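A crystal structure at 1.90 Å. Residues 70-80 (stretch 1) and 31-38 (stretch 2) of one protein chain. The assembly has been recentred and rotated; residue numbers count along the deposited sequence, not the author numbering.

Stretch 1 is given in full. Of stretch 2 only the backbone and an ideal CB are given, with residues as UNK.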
ATOM      1  N   GLN A  70     -10.753  -5.112  -5.333  1.00 27.53           N
ATOM      2  CA  GLN A  70     -10.354  -4.373  -6.520  1.00 26.94           C
ATOM      3  C   GLN A  70     -10.733  -2.904  -6.370  1.00 28.61           C
ATOM      4  O   GLN A  70     -11.781  -2.573  -5.802  1.00 25.97           O
ATOM      5  CB  GLN A  70     -10.997  -4.964  -7.774  1.00 27.59           C
ATOM      6  CG  GLN A  70     -10.499  -4.334  -9.075  1.00 29.91           C
ATOM      7  CD  GLN A  70     -11.031  -5.014 -10.332  1.00 33.82           C
ATOM      8  OE1 GLN A  70     -12.158  -5.521 -10.366  1.00 34.18           O
ATOM      9  NE2 GLN A  70     -10.218  -5.014 -11.379  1.00 31.33           N
ATOM     10  N   ILE A  71      -9.848  -2.022  -6.845  1.00 28.65           N
ATOM     11  CA  ILE A  71     -10.083  -0.584  -6.741  1.00 24.81           C
ATOM     12  C   ILE A  71     -11.281  -0.198  -7.601  1.00 25.01           C
ATOM     13  O   ILE A  71     -11.498  -0.755  -8.686  1.00 26.22           O
ATOM     14  CB  ILE A  71      -8.807   0.186  -7.136  1.00 24.30           C
ATOM     15  CG1 ILE A  71      -8.952   1.675  -6.795  1.00 25.27           C
ATOM     16  CG2 ILE A  71      -8.488  -0.015  -8.602  1.00 21.22           C
ATOM     17  CD1 ILE A  71      -7.640   2.445  -6.816  1.00 24.81           C
ATOM     18  N   THR A  72     -12.082   0.749  -7.114  1.00 26.60           N
ATOM     19  CA  THR A  72     -13.327   1.136  -7.770  1.00 25.88           C
ATOM     20  C   THR A  72     -13.303   2.606  -8.165  1.00 28.46           C
ATOM     21  O   THR A  72     -12.469   3.388  -7.705  1.00 26.18           O
ATOM     22  CB  THR A  72     -14.546   0.881  -6.865  1.00 23.46           C
ATOM     23  OG1 THR A  72     -14.487   1.742  -5.720  1.00 25.95           O
ATOM     24  CG2 THR A  72     -14.604  -0.592  -6.408  1.00 28.84           C
ATOM     25  N   ILE A  73     -14.269   2.985  -9.010  1.00 31.06           N
ATOM     26  CA  ILE A  73     -14.416   4.390  -9.385  1.00 30.45           C
ATOM     27  C   ILE A  73     -14.590   5.248  -8.142  1.00 30.97           C
ATOM     28  O   ILE A  73     -14.034   6.351  -8.047  1.00 32.92           O
ATOM     29  CB  ILE A  73     -15.593   4.573 -10.363  1.00 37.57           C
ATOM     30  CG1 ILE A  73     -15.288   3.897 -11.700  1.00 40.80           C
ATOM     31  CG2 ILE A  73     -15.894   6.059 -10.577  1.00 34.93           C
ATOM     32  CD1 ILE A  73     -16.406   4.055 -12.729  1.00 45.62           C
ATOM     33  N   THR A  74     -15.343   4.748  -7.159  1.00 27.73           N
ATOM     34  CA  THR A  74     -15.477   5.484  -5.907  1.00 30.14           C
ATOM     35  C   THR A  74     -14.116   5.749  -5.286  1.00 28.04           C
ATOM     36  O   THR A  74     -13.854   6.847  -4.772  1.00 28.27           O
ATOM     37  CB  THR A  74     -16.349   4.710  -4.918  1.00 32.67           C
ATOM     38  OG1 THR A  74     -17.400   4.029  -5.618  1.00 36.69           O
ATOM     39  CG2 THR A  74     -16.939   5.677  -3.911  1.00 36.02           C
ATOM     40  N   ASP A  75     -13.240   4.741  -5.318  1.00 28.20           N
ATOM     41  CA  ASP A  75     -11.921   4.871  -4.704  1.00 28.20           C
ATOM     42  C   ASP A  75     -11.094   5.945  -5.389  1.00 26.15           C
ATOM     43  O   ASP A  75     -10.433   6.753  -4.722  1.00 30.40           O
ATOM     44  CB  ASP A  75     -11.188   3.534  -4.755  1.00 20.37           C
ATOM     45  CG  ASP A  75     -11.898   2.452  -3.986  1.00 25.91           C
ATOM     46  OD1 ASP A  75     -12.477   2.768  -2.925  1.00 27.01           O
ATOM     47  OD2 ASP A  75     -11.851   1.285  -4.443  1.00 23.28           O
ATOM     48  N   PHE A  76     -11.078   5.944  -6.728  1.00 26.65           N
ATOM     49  CA  PHE A  76     -10.313   6.965  -7.443  1.00 29.56           C
ATOM     50  C   PHE A  76     -10.774   8.372  -7.081  1.00 29.64           C
ATOM     51  O   PHE A  76      -9.968   9.308  -7.107  1.00 31.80           O
ATOM     52  CB  PHE A  76     -10.416   6.770  -8.956  1.00 30.24           C
ATOM     53  CG  PHE A  76      -9.544   5.682  -9.498  1.00 30.02           C
ATOM     54  CD1 PHE A  76      -8.187   5.908  -9.724  1.00 31.75           C
ATOM     55  CD2 PHE A  76     -10.079   4.446  -9.824  1.00 27.52           C
ATOM     56  CE1 PHE A  76      -7.381   4.904 -10.254  1.00 29.07           C
ATOM     57  CE2 PHE A  76      -9.281   3.440 -10.349  1.00 32.60           C
ATOM     58  CZ  PHE A  76      -7.925   3.669 -10.565  1.00 31.41           C
ATOM     59  N   ASN A  77     -12.062   8.539  -6.740  1.00 30.09           N
ATOM     60  CA  ASN A  77     -12.579   9.848  -6.347  1.00 31.34           C
ATOM     61  C   ASN A  77     -12.261  10.176  -4.896  1.00 31.99           C
ATOM     62  O   ASN A  77     -11.993  11.339  -4.563  1.00 36.96           O
ATOM     63  CB  ASN A  77     -14.095   9.909  -6.556  1.00 33.79           C
ATOM     64  CG  ASN A  77     -14.470  10.234  -7.985  1.00 37.52           C
ATOM     65  OD1 ASN A  77     -14.576  11.403  -8.353  1.00 41.78           O
ATOM     66  ND2 ASN A  77     -14.664   9.199  -8.803  1.00 35.43           N
ATOM     67  N   THR A  78     -12.295   9.166  -4.027  1.00 27.64           N
ATOM     68  CA  THR A  78     -12.177   9.387  -2.589  1.00 28.09           C
ATOM     69  C   THR A  78     -10.727   9.522  -2.129  1.00 28.14           C
ATOM     70  O   THR A  78     -10.422  10.372  -1.284  1.00 27.22           O
ATOM     71  CB  THR A  78     -12.853   8.240  -1.840  1.00 36.50           C
ATOM     72  OG1 THR A  78     -14.149   8.010  -2.404  1.00 35.96           O
ATOM     73  CG2 THR A  78     -12.989   8.580  -0.355  1.00 33.83           C
ATOM     74  N   PHE A  79      -9.821   8.683  -2.621  1.00 25.45           N
ATOM     75  CA  PHE A  79      -8.465   8.689  -2.080  1.00 25.60           C
ATOM     76  C   PHE A  79      -7.678   9.890  -2.591  1.00 27.77           C
ATOM     77  O   PHE A  79      -7.851  10.333  -3.728  1.00 29.20           O
ATOM     78  CB  PHE A  79      -7.741   7.380  -2.416  1.00 24.63           C
ATOM     79  CG  PHE A  79      -8.210   6.213  -1.587  1.00 24.28           C
ATOM     80  CD1 PHE A  79      -7.808   6.077  -0.262  1.00 28.41           C
ATOM     81  CD2 PHE A  79      -9.066   5.271  -2.121  1.00 21.92           C
ATOM     82  CE1 PHE A  79      -8.253   5.003   0.513  1.00 25.78           C
ATOM     83  CE2 PHE A  79      -9.532   4.204  -1.347  1.00 24.72           C
ATOM     84  CZ  PHE A  79      -9.114   4.075  -0.032  1.00 26.03           C
ATOM     85  N   ASP A  80      -6.839  10.442  -1.719  1.00 28.31           N
ATOM     86  CA  ASP A  80      -5.950  11.527  -2.104  1.00 26.31           C
ATOM     87  C   ASP A  80      -4.689  11.020  -2.787  1.00 27.20           C
ATOM     88  O   ASP A  80      -4.166  11.678  -3.688  1.00 23.16           O
ATOM     89  CB  ASP A  80      -5.575  12.343  -0.868  1.00 28.99           C
ATOM     90  CG  ASP A  80      -6.785  12.939  -0.183  1.00 32.77           C
ATOM     91  OD1 ASP A  80      -7.675  13.450  -0.904  1.00 31.29           O
ATOM     92  OD2 ASP A  80      -6.845  12.891   1.066  1.00 30.46           O
ATOM     93  N   UNK A  31      -4.084   9.940   9.338  1.00 38.29           N
ATOM     94  CA  UNK A  31      -4.020   9.388   7.988  1.00 36.18           C
ATOM     95  C   UNK A  31      -4.938   8.180   7.868  1.00 36.47           C
ATOM     96  O   UNK A  31      -4.937   7.297   8.733  1.00 38.11           O
ATOM     97  CB  UNK A  31      -2.584   9.003   7.628  1.00 36.18           C
ATOM     98  N   UNK A  32      -5.721   8.143   6.797  1.00 31.61           N
ATOM     99  CA  UNK A  32      -6.606   7.025   6.515  1.00 31.81           C
ATOM    100  C   UNK A  32      -5.953   6.165   5.440  1.00 30.23           C
ATOM    101  O   UNK A  32      -5.575   6.674   4.380  1.00 31.44           O
ATOM    102  CB  UNK A  32      -7.991   7.506   6.077  1.00 31.81           C
ATOM    103  N   UNK A  33      -5.789   4.874   5.725  1.00 31.57           N
ATOM    104  CA  UNK A  33      -4.929   4.001   4.930  1.00 25.69           C
ATOM    105  C   UNK A  33      -5.694   2.734   4.594  1.00 26.29           C
ATOM    106  O   UNK A  33      -6.261   2.092   5.485  1.00 25.40           O
ATOM    107  CB  UNK A  33      -3.632   3.673   5.672  1.00 25.69           C
ATOM    108  N   UNK A  34      -5.730   2.393   3.306  1.00 24.71           N
ATOM    109  CA  UNK A  34      -6.357   1.177   2.807  1.00 26.00           C
ATOM    110  C   UNK A  34      -5.477   0.624   1.691  1.00 26.37           C
ATOM    111  O   UNK A  34      -4.441   1.203   1.353  1.00 23.33           O
ATOM    112  CB  UNK A  34      -7.781   1.442   2.314  1.00 26.00           C
ATOM    113  N   UNK A  35      -5.877  -0.516   1.127  1.00 24.10           N
ATOM    114  CA  UNK A  35      -5.169  -1.094  -0.007  1.00 24.91           C
ATOM    115  C   UNK A  35      -6.162  -1.754  -0.954  1.00 23.52           C
ATOM    116  O   UNK A  35      -7.276  -2.124  -0.567  1.00 26.93           O
ATOM    117  CB  UNK A  35      -4.121  -2.104   0.464  1.00 24.91           C
ATOM    118  N   UNK A  36      -5.749  -1.885  -2.214  1.00 24.13           N
ATOM    119  CA  UNK A  36      -6.616  -2.423  -3.255  1.00 23.99           C
ATOM    120  C   UNK A  36      -5.791  -3.170  -4.291  1.00 21.17           C
ATOM    121  O   UNK A  36      -4.556  -3.078  -4.330  1.00 23.81           O
ATOM    122  CB  UNK A  36      -7.423  -1.306  -3.919  1.00 23.99           C
ATOM    123  N   UNK A  37      -6.503  -3.869  -5.172  1.00 19.31           N
ATOM    124  CA  UNK A  37      -5.936  -4.587  -6.305  1.00 23.94           C
ATOM    125  C   UNK A  37      -6.289  -3.875  -7.604  1.00 24.42           C
ATOM    126  O   UNK A  37      -7.363  -3.286  -7.724  1.00 23.97           O
ATOM    127  CB  UNK A  37      -6.434  -6.033  -6.334  1.00 23.94           C
ATOM    128  N   UNK A  38      -5.397  -3.956  -8.599  1.00 22.81           N
ATOM    129  CA  UNK A  38      -5.810  -3.485  -9.924  1.00 25.13           C
ATOM    130  C   UNK A  38      -6.739  -4.482 -10.604  1.00 28.88           C
ATOM    131  O   UNK A  38      -7.588  -4.081 -11.408  1.00 26.65           O
ATOM    132  CB  UNK A  38      -4.585  -3.232 -10.805  1.00 25.13           C
TER

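Stretch 2 runs as an extended strand from position 31 to 37, and from position 32 to 36 the CA-to-CB bonds alternate between pointing toward stretch 1 and away from it. At position 31, phi/psi of -144/133 is ordinary strand geometry and nothing of stretch 1 lies within 5.5 Å of the ideal CB, so stretch 1 sets no preference. The residue is Met31, which makes no contact here.

Position 32 points toward stretch 1, but its CB is still distant from it. The nearest feature is the ring of Phe79, which a long, flexible apolar side chain could reach; a short one would leave the gap open. Met32 spans it, placing SD 3.8 Å from Phe79 CE1 in an oblique sulfur-aromatic approach.

Position 33 points away and is free of constraint from stretch 1; it is Ile33.

At position 34 the CB points toward stretch 1 and sits 3.8 Å from Phe79 CZ. Aliphatic residues would suit this contact, as would a longer polar chain whose methylene groups pack on the ring while its end reaches beyond. Glu34 is of the latter kind: its CB makes the contact with Phe79, while its carboxylate serves a neighbour two positions on.

Position 35 points away again, and a small residue is as acceptable as a large one. Ser35 has no contact with stretch 1, and its hydroxyl is bonded elsewhere in the structure.

At position 36 the CB points toward stretch 1, 3.8 Å from Ile71 CB and 5.2 Å from Asp75 OD2. An apolar stem followed by a donor, preferably cationic, is therefore favoured: lysine or arginine would answer the charge, and a neutral donor could answer the acceptor. Arg36 packs its CB against Ile71 and forms a salt bridge from NE to Asp75 OD2 (3.0 Å), with a weak hydrogen bond from NH2 to Asp75 OD1 (3.3 Å). Asp75 OD2 also accepts from Thr72 N at 2.7 Å, tying the salt bridge to the start of the helix. Arg36 NH2 also donates to Glu34 OE2 at 2.7 Å, so the guanidinium links two carboxylates.

At position 37 the backbone matters most: its O accepts from Ile71 N at 2.9 Å in a single bridge pairing it with Gln70. The CB points sideways, 4.3 Å from Gln70 CA, and many residues could fit. Ala37 adds only a methyl group.

Position 38 leaves the strand (-76/-29) with CB pointing away, so stretch 1 hardly restricts its side chain. The residue is Thr38, whose backbone O accepts from Gln70 NE2 at 2.8 Å.

Stretch 2 31-38: MMIESRAT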
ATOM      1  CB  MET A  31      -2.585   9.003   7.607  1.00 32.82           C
ATOM      2  CG  MET A  31      -2.412   8.686   6.127  1.00 33.40           C
ATOM      3  SD  MET A  31      -0.759   8.097   5.699  1.00 30.63           S
ATOM      4  CE  MET A  31       0.248   9.533   6.048  1.00 27.32           C
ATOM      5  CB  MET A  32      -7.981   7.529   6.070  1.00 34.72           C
ATOM      6  CG  MET A  32      -9.037   6.452   5.838  1.00 36.59           C
ATOM      7  SD  MET A  32      -9.197   5.999   4.096  1.00 48.49           S
ATOM      8  CE  MET A  32     -10.917   5.510   4.012  1.00 43.29           C
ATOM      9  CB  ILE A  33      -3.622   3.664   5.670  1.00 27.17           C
ATOM     10  CG1 ILE A  33      -2.860   4.939   6.018  1.00 26.93           C
ATOM     11  CG2 ILE A  33      -2.739   2.789   4.807  1.00 26.08           C
ATOM     12  CD1 ILE A  33      -1.859   4.747   7.117  1.00 28.43           C
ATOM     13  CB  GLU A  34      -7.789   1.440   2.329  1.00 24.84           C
ATOM     14  CG  GLU A  34      -8.746   1.763   3.480  1.00 27.55           C
ATOM     15  CD  GLU A  34     -10.203   1.639   3.084  1.00 35.89           C
ATOM     16  OE1 GLU A  34     -11.064   2.278   3.727  1.00 36.83           O
ATOM     17  OE2 GLU A  34     -10.483   0.910   2.110  1.00 35.27           O
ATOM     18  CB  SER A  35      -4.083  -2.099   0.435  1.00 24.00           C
ATOM     19  OG  SER A  35      -4.633  -3.215   1.142  1.00 24.13           O
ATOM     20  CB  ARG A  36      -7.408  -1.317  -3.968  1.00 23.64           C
ATOM     21  CG  ARG A  36      -8.372  -0.544  -3.106  1.00 27.21           C
ATOM     22  CD  ARG A  36      -9.698  -1.271  -2.885  1.00 27.77           C
ATOM     23  NE  ARG A  36     -10.627  -0.353  -2.240  1.00 29.70           N
ATOM     24  CZ  ARG A  36     -10.633  -0.101  -0.936  1.00 30.94           C
ATOM     25  NH1 ARG A  36      -9.778  -0.725  -0.129  1.00 29.05           N
ATOM     26  NH2 ARG A  36     -11.494   0.777  -0.439  1.00 29.78           N
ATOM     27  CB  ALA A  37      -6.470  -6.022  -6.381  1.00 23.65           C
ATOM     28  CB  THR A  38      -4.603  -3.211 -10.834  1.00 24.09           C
ATOM     29  OG1 THR A  38      -3.898  -4.430 -11.093  1.00 24.84           O
ATOM     30  CG2 THR A  38      -3.657  -2.220 -10.189  1.00 22.72           C
TER
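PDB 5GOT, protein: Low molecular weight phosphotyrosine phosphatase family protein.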